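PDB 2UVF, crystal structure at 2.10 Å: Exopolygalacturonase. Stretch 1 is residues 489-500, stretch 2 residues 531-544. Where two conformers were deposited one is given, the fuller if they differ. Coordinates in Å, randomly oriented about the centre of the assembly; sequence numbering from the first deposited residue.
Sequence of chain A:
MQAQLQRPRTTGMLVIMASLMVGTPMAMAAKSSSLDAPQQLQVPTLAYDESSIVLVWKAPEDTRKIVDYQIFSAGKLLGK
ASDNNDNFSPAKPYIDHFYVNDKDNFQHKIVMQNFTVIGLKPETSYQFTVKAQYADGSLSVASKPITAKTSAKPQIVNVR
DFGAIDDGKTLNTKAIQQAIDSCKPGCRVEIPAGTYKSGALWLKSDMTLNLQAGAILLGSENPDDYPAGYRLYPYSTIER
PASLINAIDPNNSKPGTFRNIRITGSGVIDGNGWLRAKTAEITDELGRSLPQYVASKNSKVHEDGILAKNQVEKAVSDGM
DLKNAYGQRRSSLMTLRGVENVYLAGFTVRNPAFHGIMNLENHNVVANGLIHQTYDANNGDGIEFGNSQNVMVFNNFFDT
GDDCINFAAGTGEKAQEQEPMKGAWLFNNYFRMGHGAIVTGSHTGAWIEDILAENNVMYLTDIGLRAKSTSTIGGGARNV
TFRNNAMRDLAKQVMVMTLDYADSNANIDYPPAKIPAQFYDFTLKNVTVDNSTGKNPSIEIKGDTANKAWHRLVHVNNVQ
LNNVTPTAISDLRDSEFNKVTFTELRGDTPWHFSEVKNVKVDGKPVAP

Stretch 1 489-500: DLAKQVMVMTLD
Stretch 2 531-544: NSTGKNPSIEIKGD

Gln-493 makes the strongest side-chain contacts. Its chi1 is m (-54°) and chi2 t (172°), with chi3 at -82°. Gln-493 NE2 donates to Glu-540 OE1 at 2.6 Å and to Pro-537 O at 2.9 Å, so one amide ties the loop of stretch 2 to its strand. Glu-540 reaches it extended, with chi1 and chi2 both t.

The backbones form a parallel ladder. The strand through Met-495 to Thr-498 and strand 539-542 run 14° apart in direction, with axes 4.7 Å apart at closest approach. Met-495 pairs with Ile-539, Val-496 with Glu-540, Met-497 with Ile-541 and Thr-498 with Lys-542, at CA-CA distances of 4.7 to 5.0 Å. Phi runs from -106° to -150° and psi from 93° to 143° in these residues. Ser-538 O accepts from Val-494 N at 2.8 Å and from Met-495 N at 3.3 Å. Glu-540 N donates to Met-495 O at 3.0 Å, and Met-497 N to Glu-540 O at 2.9 Å. Lys-542 N then donates to Met-497 O at 2.9 Å, and Leu-499 N to Lys-542 O at 2.7 Å.

A second, short parallel ladder pairs Leu-490 with Ser-532; the register shifts by two between the ladders. Thr-533 N donates to Leu-490 O at 3.0 Å. Leu-490 N to Asn-531 O is weak, at 3.2 Å. Ser-532 OG to Lys-492 O is also weak, at 3.4 Å. A water bridges Asp-489 O (3.0 Å) and Thr-533 OG1 (3.1 Å).

Gly-534 has phi/psi -78°/-168°. A CB on Gly-534 would lie 2.7 Å from Ala-491 O, a clash.

Met-495, Met-497, Ile-539 and Ile-541 share one sheet face. Met-495 is t, t, p; Met-495 CE lies 4.0 Å from Ile-539 CG2. Met-497 is m, t, p; Met-497 SD lies 4.1 Å from Ile-541 CG1. Both isoleucines are m, t.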

# COMPACT_ATOMS: atom_id res chain seq x y z
N ASP A 489 1.22 -15.93 11.99
CA ASP A 489 2.67 -16.07 11.84
C ASP A 489 3.37 -14.73 11.57
O ASP A 489 4.33 -14.67 10.80
CB ASP A 489 3.01 -17.10 10.75
CG ASP A 489 2.65 -18.52 11.14
OD1 ASP A 489 2.38 -18.78 12.31
OD2 ASP A 489 2.65 -19.39 10.27
N LEU A 490 2.92 -13.67 12.24
CA LEU A 490 3.59 -12.40 12.17
C LEU A 490 5.02 -12.59 12.63
O LEU A 490 5.27 -13.38 13.52
CB LEU A 490 2.88 -11.36 13.04
CG LEU A 490 1.51 -10.87 12.57
CD1 LEU A 490 1.04 -9.79 13.51
CD2 LEU A 490 1.56 -10.36 11.12
N ALA A 491 5.96 -11.92 11.98
CA ALA A 491 7.38 -12.15 12.28
C ALA A 491 7.89 -11.33 13.46
O ALA A 491 8.87 -11.70 14.09
CB ALA A 491 8.27 -11.94 11.04
N LYS A 492 7.21 -10.22 13.78
CA LYS A 492 7.66 -9.39 14.90
C LYS A 492 6.57 -9.07 15.92
O LYS A 492 6.58 -9.61 17.03
CB LYS A 492 8.31 -8.08 14.44
CG LYS A 492 9.54 -8.19 13.56
CD LYS A 492 10.14 -6.76 13.40
CE LYS A 492 11.30 -6.70 12.41
NZ LYS A 492 12.22 -7.89 12.44
N GLN A 493 5.66 -8.18 15.54
CA GLN A 493 4.70 -7.64 16.48
C GLN A 493 3.34 -7.42 15.85
O GLN A 493 3.25 -7.30 14.64
CB GLN A 493 5.21 -6.31 16.99
CG GLN A 493 6.62 -6.40 17.56
CD GLN A 493 7.16 -5.04 17.87
OE1 GLN A 493 7.67 -4.35 17.00
NE2 GLN A 493 7.05 -4.65 19.12
N VAL A 494 2.31 -7.35 16.68
CA VAL A 494 0.94 -7.08 16.24
C VAL A 494 0.72 -5.59 15.94
O VAL A 494 0.25 -5.22 14.86
CB VAL A 494 -0.09 -7.57 17.31
CG1 VAL A 494 -1.48 -7.20 16.93
CG2 VAL A 494 0.04 -9.09 17.57
N MET A 495 1.03 -4.75 16.92
CA MET A 495 0.93 -3.31 16.76
C MET A 495 2.10 -2.62 17.45
O MET A 495 2.51 -3.02 18.54
CB MET A 495 -0.41 -2.78 17.29
CG MET A 495 -0.60 -1.28 17.14
SD MET A 495 -2.24 -0.69 17.56
CE MET A 495 -2.21 -0.77 19.36
N VAL A 496 2.66 -1.62 16.78
CA VAL A 496 3.67 -0.74 17.39
C VAL A 496 3.31 0.73 17.16
O VAL A 496 2.78 1.10 16.11
CB VAL A 496 5.11 -1.01 16.90
CG1 VAL A 496 6.12 -0.34 17.83
CG2 VAL A 496 5.39 -2.48 16.85
N MET A 497 3.55 1.53 18.19
CA MET A 497 3.39 2.97 18.16
C MET A 497 4.59 3.53 18.92
O MET A 497 4.57 3.60 20.15
CB MET A 497 2.11 3.38 18.87
CG MET A 497 0.83 2.72 18.37
SD MET A 497 -0.62 3.41 19.20
CE MET A 497 -0.64 5.08 18.57
N THR A 498 5.66 3.86 18.21
CA THR A 498 6.84 4.45 18.84
C THR A 498 6.95 5.93 18.53
O THR A 498 6.61 6.36 17.43
CB THR A 498 8.16 3.73 18.48
OG1 THR A 498 8.11 3.29 17.11
CG2 THR A 498 8.37 2.53 19.38
N LEU A 499 7.40 6.69 19.53
CA LEU A 499 7.59 8.14 19.44
C LEU A 499 8.92 8.48 20.11
O LEU A 499 9.03 8.46 21.35
CB LEU A 499 6.44 8.88 20.15
CG LEU A 499 5.86 10.17 19.57
CD1 LEU A 499 4.68 10.62 20.42
CD2 LEU A 499 6.89 11.29 19.44
N ASP A 500 9.92 8.78 19.30
CA ASP A 500 11.28 8.95 19.81
C ASP A 500 11.74 10.44 19.87
O ASP A 500 12.26 10.98 18.88
CB ASP A 500 12.27 8.05 19.03
CG ASP A 500 11.73 6.61 18.78
OD1 ASP A 500 10.52 6.45 18.51
OD2 ASP A 500 12.52 5.63 18.82
N ASN A 531 -0.02 -16.74 16.43
CA ASN A 531 1.44 -16.83 16.34
C ASN A 531 2.11 -15.53 15.94
O ASN A 531 1.73 -14.88 14.96
CB ASN A 531 1.90 -17.95 15.40
CG ASN A 531 1.35 -19.31 15.78
OD1 ASN A 531 1.03 -20.13 14.91
ND2 ASN A 531 1.24 -19.56 17.08
N SER A 532 3.09 -15.16 16.74
CA SER A 532 4.01 -14.08 16.43
C SER A 532 5.34 -14.69 16.86
O SER A 532 5.51 -15.01 18.04
CB SER A 532 3.70 -12.85 17.25
OG SER A 532 3.93 -11.66 16.51
N THR A 533 6.25 -14.87 15.90
CA THR A 533 7.48 -15.62 16.11
C THR A 533 8.67 -14.71 16.50
O THR A 533 9.80 -15.19 16.64
CB THR A 533 7.84 -16.49 14.87
OG1 THR A 533 8.54 -15.70 13.90
CG2 THR A 533 6.57 -17.09 14.22
N GLY A 534 8.42 -13.42 16.65
CA GLY A 534 9.46 -12.48 17.10
C GLY A 534 9.70 -12.57 18.60
O GLY A 534 9.24 -13.50 19.25
N LYS A 535 10.43 -11.59 19.14
CA LYS A 535 10.69 -11.54 20.57
C LYS A 535 10.36 -10.20 21.20
O LYS A 535 10.41 -10.06 22.43
CB LYS A 535 12.13 -11.91 20.88
CG LYS A 535 12.43 -13.39 20.78
CD LYS A 535 13.79 -13.73 21.38
CE LYS A 535 14.94 -13.39 20.43
NZ LYS A 535 15.14 -11.92 20.27
N ASN A 536 10.03 -9.20 20.39
CA ASN A 536 9.63 -7.93 20.97
C ASN A 536 8.15 -8.01 21.34
O ASN A 536 7.48 -8.98 20.99
CB ASN A 536 10.00 -6.73 20.08
CG ASN A 536 11.35 -6.09 20.48
OD1 ASN A 536 12.32 -6.79 20.83
ND2 ASN A 536 11.42 -4.75 20.44
N PRO A 537 7.64 -7.00 22.08
CA PRO A 537 6.30 -7.12 22.64
C PRO A 537 5.24 -7.23 21.56
O PRO A 537 5.36 -6.58 20.52
CB PRO A 537 6.14 -5.81 23.42
CG PRO A 537 7.56 -5.34 23.67
CD PRO A 537 8.26 -5.71 22.43
N SER A 538 4.20 -8.03 21.81
CA SER A 538 3.10 -8.19 20.87
C SER A 538 2.42 -6.86 20.55
O SER A 538 2.20 -6.54 19.38
CB SER A 538 2.07 -9.23 21.37
OG SER A 538 1.51 -8.88 22.63
N ILE A 539 2.07 -6.11 21.59
CA ILE A 539 1.57 -4.76 21.45
C ILE A 539 2.63 -3.88 22.15
O ILE A 539 3.01 -4.13 23.29
CB ILE A 539 0.14 -4.58 22.05
CG1 ILE A 539 -0.87 -5.49 21.32
CG2 ILE A 539 -0.31 -3.12 21.98
CD1 ILE A 539 -2.33 -5.42 21.84
N GLU A 540 3.15 -2.89 21.42
CA GLU A 540 4.22 -2.08 21.94
C GLU A 540 4.01 -0.62 21.64
O GLU A 540 4.06 -0.18 20.49
CB GLU A 540 5.59 -2.53 21.44
CG GLU A 540 6.70 -1.64 21.96
CD GLU A 540 8.06 -2.06 21.49
OE1 GLU A 540 8.15 -2.67 20.40
OE2 GLU A 540 9.05 -1.78 22.21
N ILE A 541 3.78 0.13 22.71
CA ILE A 541 3.56 1.56 22.67
C ILE A 541 4.70 2.16 23.48
O ILE A 541 4.99 1.71 24.59
CB ILE A 541 2.14 1.89 23.25
CG1 ILE A 541 1.04 1.32 22.32
CG2 ILE A 541 1.96 3.38 23.44
CD1 ILE A 541 -0.28 1.00 22.98
N LYS A 542 5.40 3.14 22.90
CA LYS A 542 6.48 3.87 23.59
C LYS A 542 6.62 5.31 23.09
O LYS A 542 6.73 5.55 21.88
CB LYS A 542 7.83 3.15 23.44
CG LYS A 542 8.79 3.45 24.59
CD LYS A 542 10.24 3.65 24.14
CE LYS A 542 11.12 4.08 25.32
NZ LYS A 542 10.65 5.32 26.04
N GLY A 543 6.62 6.25 24.02
CA GLY A 543 6.81 7.66 23.69
C GLY A 543 8.07 8.19 24.34
O GLY A 543 9.14 7.58 24.25
N ASP A 544 7.92 9.35 24.99
CA ASP A 544 8.95 9.92 25.88
C ASP A 544 8.25 10.88 26.86
O ASP A 544 8.26 12.10 26.64
CB ASP A 544 10.03 10.66 25.08
CG ASP A 544 11.39 10.65 25.77
OD1 ASP A 544 11.44 10.47 27.01
OD2 ASP A 544 12.41 10.83 25.07
O HOH W 1 7.10 -15.73 11.14